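Local coordinates for glutathione peroxidase (Hypocrea jecorina, PDB 6VPD), which probably reduces hydroperoxides to alcohols at the expense of thioredoxin, as a thioredoxin-fold member of the glutathione peroxidase family, at residues C92-S97 / N125-D130; T27-F32 / V42-Y47; N154-L159 / I167-S172. All blocks are in the same frame, centred on the assembly; numbering follows the deposited sequence.

Interaction 1 of 3, residues C92-S97 / N125-D130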
loop_
_atom_site.group_PDB
_atom_site.type_symbol
_atom_site.label_atom_id
_atom_site.label_comp_id
_atom_site.label_asym_id
_atom_site.label_seq_id
_atom_site.Cartn_x
_atom_site.Cartn_y
_atom_site.Cartn_z
ATOM N N CYS A 92 -6.935 13.574 4.510
ATOM C CA CYS A 92 -7.261 12.615 5.559
ATOM C C CYS A 92 -6.060 12.450 6.472
ATOM O O CYS A 92 -4.967 12.094 6.014
ATOM C CB CYS A 92 -7.664 11.269 4.970
ATOM S SG CYS A 92 -8.568 10.263 6.142
ATOM N N ASN A 93 -6.276 12.697 7.758
ATOM C CA ASN A 93 -5.245 12.588 8.776
ATOM C C ASN A 93 -5.170 11.197 9.385
ATOM O O ASN A 93 -4.326 10.963 10.255
ATOM C CB ASN A 93 -5.503 13.612 9.883
ATOM C CG ASN A 93 -6.796 13.332 10.645
ATOM O OD1 ASN A 93 -7.669 12.593 10.165
ATOM N ND2 ASN A 93 -6.930 13.929 11.839
ATOM N N GLN A 94 -6.015 10.268 8.943
ATOM C CA GLN A 94 -6.176 8.982 9.604
ATOM C C GLN A 94 -5.054 7.994 9.329
ATOM O O GLN A 94 -5.121 6.883 9.847
ATOM C CB GLN A 94 -7.503 8.330 9.199
ATOM C CG GLN A 94 -8.742 8.914 9.852
ATOM C CD GLN A 94 -10.037 8.188 9.446
ATOM O OE1 GLN A 94 -10.141 7.636 8.352
ATOM N NE2 GLN A 94 -11.026 8.202 10.328
ATOM N N PHE A 95 -4.027 8.322 8.545
ATOM C CA PHE A 95 -2.988 7.335 8.204
ATOM C C PHE A 95 -1.603 7.875 8.590
ATOM O O PHE A 95 -0.736 8.095 7.740
ATOM C CB PHE A 95 -3.054 6.946 6.710
ATOM C CG PHE A 95 -4.401 6.422 6.282
ATOM C CD1 PHE A 95 -4.760 5.104 6.524
ATOM C CD2 PHE A 95 -5.323 7.261 5.651
ATOM C CE1 PHE A 95 -6.016 4.633 6.140
ATOM C CE2 PHE A 95 -6.572 6.799 5.272
ATOM C CZ PHE A 95 -6.918 5.489 5.512
ATOM N N GLY A 96 -1.392 8.075 9.889
ATOM C CA GLY A 96 -0.082 8.415 10.434
ATOM C C GLY A 96 0.157 7.773 11.792
ATOM O O GLY A 96 -0.725 7.818 12.660
ATOM N N SER A 97 1.339 7.193 12.006
ATOM C CA SER A 97 1.586 6.362 13.177
ATOM C C SER A 97 2.440 7.080 14.224
ATOM O O SER A 97 3.437 7.739 13.907
ATOM C CB SER A 97 2.241 5.038 12.773
ATOM O OG SER A 97 2.214 4.132 13.864
ATOM N N ASN A 125 -12.931 12.209 7.355
ATOM C CA ASN A 125 -12.555 10.870 7.757
ATOM C C ASN A 125 -13.092 9.885 6.736
ATOM O O ASN A 125 -14.265 9.957 6.358
ATOM C CB ASN A 125 -13.090 10.563 9.150
ATOM C CG ASN A 125 -12.311 11.281 10.214
ATOM O OD1 ASN A 125 -11.274 10.799 10.658
ATOM N ND2 ASN A 125 -12.773 12.466 10.593
ATOM N N VAL A 126 -12.222 8.988 6.265
ATOM C CA VAL A 126 -12.668 7.946 5.350
ATOM C C VAL A 126 -13.050 6.663 6.062
ATOM O O VAL A 126 -13.645 5.783 5.430
ATOM C CB VAL A 126 -11.609 7.619 4.273
ATOM C CG1 VAL A 126 -11.259 8.870 3.475
ATOM C CG2 VAL A 126 -10.361 6.981 4.883
ATOM N N ASN A 127 -12.747 6.531 7.355
ATOM C CA ASN A 127 -12.934 5.276 8.075
ATOM C C ASN A 127 -13.545 5.534 9.440
ATOM O O ASN A 127 -13.472 6.636 9.980
ATOM C CB ASN A 127 -11.617 4.532 8.247
ATOM C CG ASN A 127 -11.177 3.875 6.979
ATOM O OD1 ASN A 127 -12.017 3.478 6.173
ATOM N ND2 ASN A 127 -9.868 3.764 6.774
ATOM N N GLY A 128 -14.161 4.498 9.989
ATOM C CA GLY A 128 -14.838 4.620 11.258
ATOM C C GLY A 128 -16.288 5.012 11.100
ATOM O O GLY A 128 -16.796 5.274 10.001
ATOM N N ASP A 129 -16.974 5.041 12.247
ATOM C CA ASP A 129 -18.372 5.448 12.291
ATOM C C ASP A 129 -18.511 6.940 12.051
ATOM O O ASP A 129 -19.614 7.420 11.749
ATOM C CB ASP A 129 -18.993 5.063 13.639
ATOM C CG ASP A 129 -19.077 3.549 13.847
ATOM O OD1 ASP A 129 -19.562 2.833 12.936
ATOM O OD2 ASP A 129 -18.655 3.078 14.929
ATOM N N ASP A 130 -17.402 7.657 12.179
ATOM C CA ASP A 130 -17.260 9.064 11.876
ATOM C C ASP A 130 -16.942 9.335 10.408
ATOM O O ASP A 130 -16.743 10.500 10.040
ATOM C CB ASP A 130 -16.133 9.633 12.729
ATOM C CG ASP A 130 -14.817 8.900 12.484
ATOM O OD1 ASP A 130 -14.808 7.649 12.552
ATOM O OD2 ASP A 130 -13.801 9.565 12.172
#
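Q94 OE1 is gripped by two consecutive backbone amides of the facing loop, those of V126 and N127, and both bonds are weak and bent. The N127 N to Q94 OE1 distance is 3.0 Å; V126 N stands 3.2 Å from Q94 OE1. The firmer bond belongs to the other arm of the same amide: Q94 NE2 donates to N127 O over 2.9 Å, nearly straight at 168°. N127 O lies close to the plane of the Q94 amide, although NE2 itself sits well above the carbonyl plane of N127. One side-chain amide thus reads both the N-H and the C=O of N127, much as a neighbouring strand would, and using both arms should hold its flat group against rotation. The reach comes from a side chain extended beyond CG, with CD anti to CA (chi2 -178°).

Beside this polar pairing lies a small apolar one. V126 CG2 meets the edge of the F95 ring, near its plane, 3.8 Å from F95 CZ, and also touches C92 SG at 3.9 Å. The N127 amide, its plane about 80° from that of the ring, brings ND2 within 3.6 Å of F95 CZ while donating to V151 O.

C92-G96 belongs to the FPCNQFG signature of glutathione peroxidases. Here it leaves the end of strand 85-92 and joins the loop that precedes helix 133-141. K139 of that helix bonds V126 O, while F95 and V126 both rest on N56 of strand 51-58.

Interaction 2 of 3, residues T27-F32 / V42-Y47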
loop_
_atom_site.group_PDB
_atom_site.type_symbol
_atom_site.label_atom_id
_atom_site.label_comp_id
_atom_site.label_asym_id
_atom_site.label_seq_id
_atom_site.Cartn_x
_atom_site.Cartn_y
_atom_site.Cartn_z
ATOM N N THR A 27 -28.722 4.864 -5.050
ATOM C CA THR A 27 -28.022 6.114 -4.845
ATOM C C THR A 27 -26.982 6.296 -5.944
ATOM O O THR A 27 -26.455 5.331 -6.514
ATOM C CB THR A 27 -27.355 6.139 -3.473
ATOM O OG1 THR A 27 -28.169 5.431 -2.537
ATOM C CG2 THR A 27 -27.192 7.569 -2.983
ATOM N N SER A 28 -26.716 7.551 -6.262
ATOM C CA SER A 28 -25.689 7.914 -7.206
ATOM C C SER A 28 -24.714 8.841 -6.506
ATOM O O SER A 28 -25.091 9.599 -5.605
ATOM C CB SER A 28 -26.255 8.610 -8.425
ATOM O OG SER A 28 -25.744 9.931 -8.486
ATOM N N PHE A 29 -23.460 8.767 -6.940
ATOM C CA PHE A 29 -22.420 9.614 -6.382
ATOM C C PHE A 29 -22.837 11.071 -6.407
ATOM O O PHE A 29 -22.576 11.817 -5.461
ATOM C CB PHE A 29 -21.124 9.383 -7.172
ATOM C CG PHE A 29 -20.022 10.336 -6.855
ATOM C CD1 PHE A 29 -19.181 10.117 -5.771
ATOM C CD2 PHE A 29 -19.787 11.421 -7.670
ATOM C CE1 PHE A 29 -18.127 10.989 -5.491
ATOM C CE2 PHE A 29 -18.751 12.292 -7.395
ATOM C CZ PHE A 29 -17.912 12.071 -6.306
ATOM N N PHE A 30 -23.522 11.491 -7.457
ATOM C CA PHE A 30 -23.886 12.903 -7.532
ATOM C C PHE A 30 -25.029 13.294 -6.578
ATOM O O PHE A 30 -25.398 14.478 -6.546
ATOM C CB PHE A 30 -24.225 13.260 -8.984
ATOM C CG PHE A 30 -23.165 12.822 -9.988
ATOM C CD1 PHE A 30 -21.945 13.485 -10.078
ATOM C CD2 PHE A 30 -23.397 11.747 -10.841
ATOM C CE1 PHE A 30 -20.980 13.081 -11.003
ATOM C CE2 PHE A 30 -22.440 11.342 -11.762
ATOM C CZ PHE A 30 -21.233 12.013 -11.843
ATOM N N ASP A 31 -25.573 12.353 -5.791
ATOM C CA ASP A 31 -26.499 12.691 -4.712
ATOM C C ASP A 31 -25.801 13.336 -3.510
ATOM O O ASP A 31 -26.482 13.884 -2.634
ATOM C CB ASP A 31 -27.262 11.440 -4.221
ATOM C CG ASP A 31 -28.224 10.859 -5.276
ATOM O OD1 ASP A 31 -28.511 11.570 -6.259
ATOM O OD2 ASP A 31 -28.693 9.699 -5.122
ATOM N N PHE A 32 -24.476 13.280 -3.428
ATOM C CA PHE A 32 -23.823 13.612 -2.171
ATOM C C PHE A 32 -23.370 15.066 -2.159
ATOM O O PHE A 32 -23.197 15.697 -3.202
ATOM C CB PHE A 32 -22.632 12.699 -1.923
ATOM C CG PHE A 32 -22.998 11.331 -1.424
ATOM C CD1 PHE A 32 -23.256 10.304 -2.312
ATOM C CD2 PHE A 32 -23.055 11.065 -0.051
ATOM C CE1 PHE A 32 -23.594 9.043 -1.845
ATOM C CE2 PHE A 32 -23.379 9.811 0.418
ATOM C CZ PHE A 32 -23.648 8.798 -0.478
ATOM N N VAL A 42 -20.070 21.757 -0.973
ATOM C CA VAL A 42 -20.055 21.565 -2.415
ATOM C C VAL A 42 -21.120 20.544 -2.753
ATOM O O VAL A 42 -21.208 19.488 -2.107
ATOM C CB VAL A 42 -18.682 21.070 -2.907
ATOM C CG1 VAL A 42 -18.744 20.687 -4.394
ATOM C CG2 VAL A 42 -17.595 22.100 -2.622
ATOM N N ASP A 43 -21.930 20.838 -3.763
ATOM C CA ASP A 43 -22.883 19.857 -4.249
ATOM C C ASP A 43 -22.253 19.078 -5.395
ATOM O O ASP A 43 -21.823 19.665 -6.396
ATOM C CB ASP A 43 -24.185 20.509 -4.687
ATOM C CG ASP A 43 -25.295 19.496 -4.840
ATOM O OD1 ASP A 43 -24.988 18.293 -5.078
ATOM O OD2 ASP A 43 -26.471 19.892 -4.703
ATOM N N LEU A 44 -22.189 17.758 -5.239
ATOM C CA LEU A 44 -21.557 16.914 -6.244
ATOM C C LEU A 44 -22.423 16.719 -7.488
ATOM O O LEU A 44 -21.921 16.236 -8.506
ATOM C CB LEU A 44 -21.179 15.564 -5.618
ATOM C CG LEU A 44 -20.027 15.678 -4.608
ATOM C CD1 LEU A 44 -19.641 14.320 -4.098
ATOM C CD2 LEU A 44 -18.808 16.375 -5.198
ATOM N N SER A 45 -23.701 17.090 -7.444
ATOM C CA SER A 45 -24.502 17.086 -8.659
ATOM C C SER A 45 -23.988 18.089 -9.688
ATOM O O SER A 45 -24.286 17.948 -10.877
ATOM C CB SER A 45 -25.945 17.410 -8.323
ATOM O OG SER A 45 -26.023 18.769 -7.901
ATOM N N GLN A 46 -23.235 19.108 -9.262
ATOM C CA GLN A 46 -22.625 20.029 -10.216
ATOM C C GLN A 46 -21.691 19.312 -11.178
ATOM O O GLN A 46 -21.358 19.870 -12.230
ATOM C CB GLN A 46 -21.837 21.122 -9.488
ATOM C CG GLN A 46 -20.388 20.728 -9.188
ATOM C CD GLN A 46 -19.565 21.851 -8.572
ATOM O OE1 GLN A 46 -19.890 22.358 -7.499
ATOM N NE2 GLN A 46 -18.486 22.236 -9.249
ATOM N N TYR A 47 -21.248 18.100 -10.833
ATOM C CA TYR A 47 -20.415 17.274 -11.695
ATOM C C TYR A 47 -21.200 16.176 -12.411
ATOM O O TYR A 47 -20.586 15.291 -13.019
ATOM C CB TYR A 47 -19.282 16.644 -10.879
ATOM C CG TYR A 47 -18.314 17.630 -10.255
ATOM C CD1 TYR A 47 -17.477 18.394 -11.052
ATOM C CD2 TYR A 47 -18.204 17.764 -8.872
ATOM C CE1 TYR A 47 -16.570 19.293 -10.507
ATOM C CE2 TYR A 47 -17.289 18.678 -8.308
ATOM C CZ TYR A 47 -16.477 19.438 -9.148
ATOM O OH TYR A 47 -15.553 20.331 -8.656
#
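F29, F30 and F32 meet L44 and Y47 in a mainly apolar contact, which makes it a compact example of how two short 3-10 turns can pack through their side chains. L44 CD1 sits over one face of the F29 ring, 4.0 Å from the ring centroid and 28° off its normal, a CH-pi contact. The F29 ring is brought there with CG anti to the backbone N (chi1 171°). The same methyl touches F32 CB, also at 4.0 Å, so L44 CD1 lies against two of the three phenylalanines.

F30 uses its rim. Its CE1 packs on Y47 CB at 3.9 Å, L44 O lies near the ring plane at the edge beside CD1, and F29 CD2 covers part of one face. An alanine here would probably open a gap beside Y47 CB and V52 and leave the F29 ring without the neighbour that now rests against it.

In the fold, residues 27-32 lead into the first strand of the antiparallel hairpin 33-35/41-43, while 42-47 include the end of its second strand and the turn that follows. The 3-10 turn 44-47 begins with an Asx turn, in which D43 OD1 accepts from S45 N at 2.9 Å, met from above the carboxylate plane. S45 OG adds a weak bond to D43 OD1.

Across the segments, the polar link is the backbone bond from L44 N to F32 O, 3.1 Å long with an angle of 154° at the hydrogen. Within 27-32, S28 N donates to D31 OD2, bracing the first turn. The ring of F32 leads away from the contact and meets W137 of helix 133-141.

Interaction 3 of 3, residues N154-L159 / I167-S172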
loop_
_atom_site.group_PDB
_atom_site.type_symbol
_atom_site.label_atom_id
_atom_site.label_comp_id
_atom_site.label_asym_id
_atom_site.label_seq_id
_atom_site.Cartn_x
_atom_site.Cartn_y
_atom_site.Cartn_z
ATOM N N ASN A 154 -3.293 6.149 2.591
ATOM C CA ASN A 154 -3.566 7.335 1.795
ATOM C C ASN A 154 -3.594 6.953 0.318
ATOM O O ASN A 154 -2.949 5.987 -0.106
ATOM C CB ASN A 154 -2.510 8.432 2.024
ATOM C CG ASN A 154 -2.185 8.669 3.491
ATOM O OD1 ASN A 154 -2.994 9.205 4.250
ATOM N ND2 ASN A 154 -0.966 8.317 3.882
ATOM N N PHE A 155 -4.373 7.703 -0.465
ATOM C CA PHE A 155 -4.336 7.659 -1.929
ATOM C C PHE A 155 -4.977 6.418 -2.538
ATOM O O PHE A 155 -4.672 6.076 -3.683
ATOM C CB PHE A 155 -2.904 7.801 -2.464
ATOM C CG PHE A 155 -2.302 9.135 -2.188
ATOM C CD1 PHE A 155 -1.615 9.365 -1.008
ATOM C CD2 PHE A 155 -2.436 10.173 -3.092
ATOM C CE1 PHE A 155 -1.065 10.615 -0.730
ATOM C CE2 PHE A 155 -1.887 11.422 -2.827
ATOM C CZ PHE A 155 -1.201 11.642 -1.642
ATOM N N GLU A 156 -5.864 5.727 -1.831
ATOM C CA GLU A 156 -6.778 4.848 -2.541
ATOM C C GLU A 156 -7.632 5.708 -3.472
ATOM O O GLU A 156 -7.900 6.882 -3.183
ATOM C CB GLU A 156 -7.648 4.035 -1.564
ATOM C CG GLU A 156 -6.892 2.899 -0.814
ATOM C CD GLU A 156 -7.733 1.629 -0.553
ATOM O OE1 GLU A 156 -7.639 1.057 0.557
ATOM O OE2 GLU A 156 -8.469 1.173 -1.461
ATOM N N LYS A 157 -8.000 5.144 -4.627
ATOM C CA LYS A 157 -8.748 5.854 -5.668
ATOM C C LYS A 157 -10.061 5.134 -5.970
ATOM O O LYS A 157 -10.095 3.901 -6.039
ATOM C CB LYS A 157 -7.930 5.959 -6.966
ATOM C CG LYS A 157 -6.574 6.581 -6.815
ATOM C CD LYS A 157 -5.480 5.531 -6.703
ATOM C CE LYS A 157 -4.103 6.158 -6.896
ATOM N NZ LYS A 157 -3.046 5.474 -6.076
ATOM N N PHE A 158 -11.141 5.899 -6.150
ATOM C CA PHE A 158 -12.401 5.392 -6.699
ATOM C C PHE A 158 -12.748 6.143 -7.977
ATOM O O PHE A 158 -12.630 7.368 -8.035
ATOM C CB PHE A 158 -13.580 5.563 -5.758
ATOM C CG PHE A 158 -13.422 4.904 -4.430
ATOM C CD1 PHE A 158 -12.663 5.494 -3.430
ATOM C CD2 PHE A 158 -14.119 3.724 -4.141
ATOM C CE1 PHE A 158 -12.562 4.896 -2.171
ATOM C CE2 PHE A 158 -14.020 3.117 -2.887
ATOM C CZ PHE A 158 -13.231 3.700 -1.906
ATOM N N LEU A 159 -13.218 5.415 -8.983
ATOM C CA LEU A 159 -13.587 5.987 -10.269
ATOM C C LEU A 159 -15.112 5.992 -10.403
ATOM O O LEU A 159 -15.745 4.937 -10.305
ATOM C CB LEU A 159 -12.937 5.194 -11.395
ATOM C CG LEU A 159 -13.201 5.686 -12.812
ATOM C CD1 LEU A 159 -12.714 7.117 -12.941
ATOM C CD2 LEU A 159 -12.532 4.755 -13.836
ATOM N N ILE A 167 -17.169 2.521 -10.564
ATOM C CA ILE A 167 -16.716 1.554 -11.555
ATOM C C ILE A 167 -15.328 1.017 -11.266
ATOM O O ILE A 167 -14.888 0.108 -11.963
ATOM C CB ILE A 167 -16.780 2.130 -12.985
ATOM C CG1 ILE A 167 -15.792 3.268 -13.169
ATOM C CG2 ILE A 167 -18.191 2.636 -13.325
ATOM C CD1 ILE A 167 -16.116 4.122 -14.397
ATOM N N GLY A 168 -14.627 1.528 -10.260
ATOM C CA GLY A 168 -13.272 1.059 -10.019
ATOM C C GLY A 168 -12.706 1.481 -8.677
ATOM O O GLY A 168 -12.968 2.590 -8.217
ATOM N N ARG A 169 -11.945 0.610 -8.024
ATOM C CA ARG A 169 -11.202 0.982 -6.831
ATOM C C ARG A 169 -9.789 0.434 -6.939
ATOM O O ARG A 169 -9.609 -0.737 -7.284
ATOM C CB ARG A 169 -11.885 0.442 -5.585
ATOM C CG ARG A 169 -11.115 0.673 -4.300
ATOM C CD ARG A 169 -11.944 0.209 -3.122
ATOM N NE ARG A 169 -11.249 0.365 -1.865
ATOM C CZ ARG A 169 -11.834 0.232 -0.677
ATOM N NH1 ARG A 169 -13.139 -0.060 -0.588
ATOM N NH2 ARG A 169 -11.098 0.389 0.424
ATOM N N TRP A 170 -8.788 1.267 -6.658
ATOM C CA TRP A 170 -7.393 0.857 -6.773
ATOM C C TRP A 170 -6.645 1.191 -5.499
ATOM O O TRP A 170 -6.869 2.239 -4.895
ATOM C CB TRP A 170 -6.694 1.525 -7.956
ATOM C CG TRP A 170 -7.193 1.044 -9.270
ATOM C CD1 TRP A 170 -6.658 0.053 -10.040
ATOM C CD2 TRP A 170 -8.342 1.530 -9.978
ATOM N NE1 TRP A 170 -7.407 -0.107 -11.182
ATOM C CE2 TRP A 170 -8.449 0.783 -11.161
ATOM C CE3 TRP A 170 -9.289 2.520 -9.717
ATOM C CZ2 TRP A 170 -9.459 1.006 -12.090
ATOM C CZ3 TRP A 170 -10.298 2.729 -10.636
ATOM C CH2 TRP A 170 -10.376 1.978 -11.805
ATOM N N ALA A 171 -5.736 0.307 -5.105
ATOM C CA ALA A 171 -5.000 0.516 -3.868
ATOM C C ALA A 171 -3.998 1.655 -4.030
ATOM O O ALA A 171 -3.714 2.125 -5.135
ATOM C CB ALA A 171 -4.293 -0.763 -3.448
ATOM N N SER A 172 -3.456 2.105 -2.895
ATOM C CA SER A 172 -2.470 3.190 -2.921
ATOM C C SER A 172 -1.246 2.836 -3.756
ATOM O O SER A 172 -0.578 3.732 -4.286
ATOM C CB SER A 172 -2.041 3.541 -1.497
ATOM O OG SER A 172 -1.432 2.433 -0.849
#
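R169 and F158 lie side by side and point the same way, the guanidinium tilted 47° to the ring, with F158 CZ over one guanidinium face. R169 CD comes 3.6 Å from F158 CE2. At the guanidinium edge is E156: R169 NE donates to E156 OE2 over 2.9 Å, at 165° on the syn side, somewhat out of the carboxylate plane, the strong arm of a salt bridge that a weak NH2 bond supplements. The R169 chain is extended from CG to NE, whereas E156 bends at chi2 (-145°) to meet it. Second partners fix both groups, K142 O and E149 O for R169 and K152 N for E156.

In the backbone, K157 and W170 form an antiparallel hydrogen-bonded pair, W170 N reaching K157 O at 3.0 Å. On the other face of the sheet L159 CB abuts the edge of the indole, 3.7 Å from W170 CZ3. L159 CG also packs on I167 CG1 at 3.6 Å, where I167 and G168 face L159 in a classic beta bulge.

This hairpin closes one side of the mixed sheet: strand 157-160 runs beside 51-58, 166-170 is outermost within the chain, and helix 176-188 covers K157, L159 and W170.

The three contacts follow one another along the chain, and they sample different parts of one thioredoxin-type fold. Interactions 1 and 3 touch directly, N154 OD1 lying 3.3 Å from F95 CB, although their centres are 16 Å apart. The loop entering hairpin 157-170 therefore packs against the signature loop after strand 85-92. Interaction 2 stands apart: its nearest atoms are about 7 Å from interaction 3 and about 11 Å from interaction 1. Interaction 3 reaches to about 10 Å from the predicted active-site cysteine C61, measured between the side chains of F155 and C61, and so does not touch it. Strand 51-58 is common ground, since side chains of all three contacts rest on it.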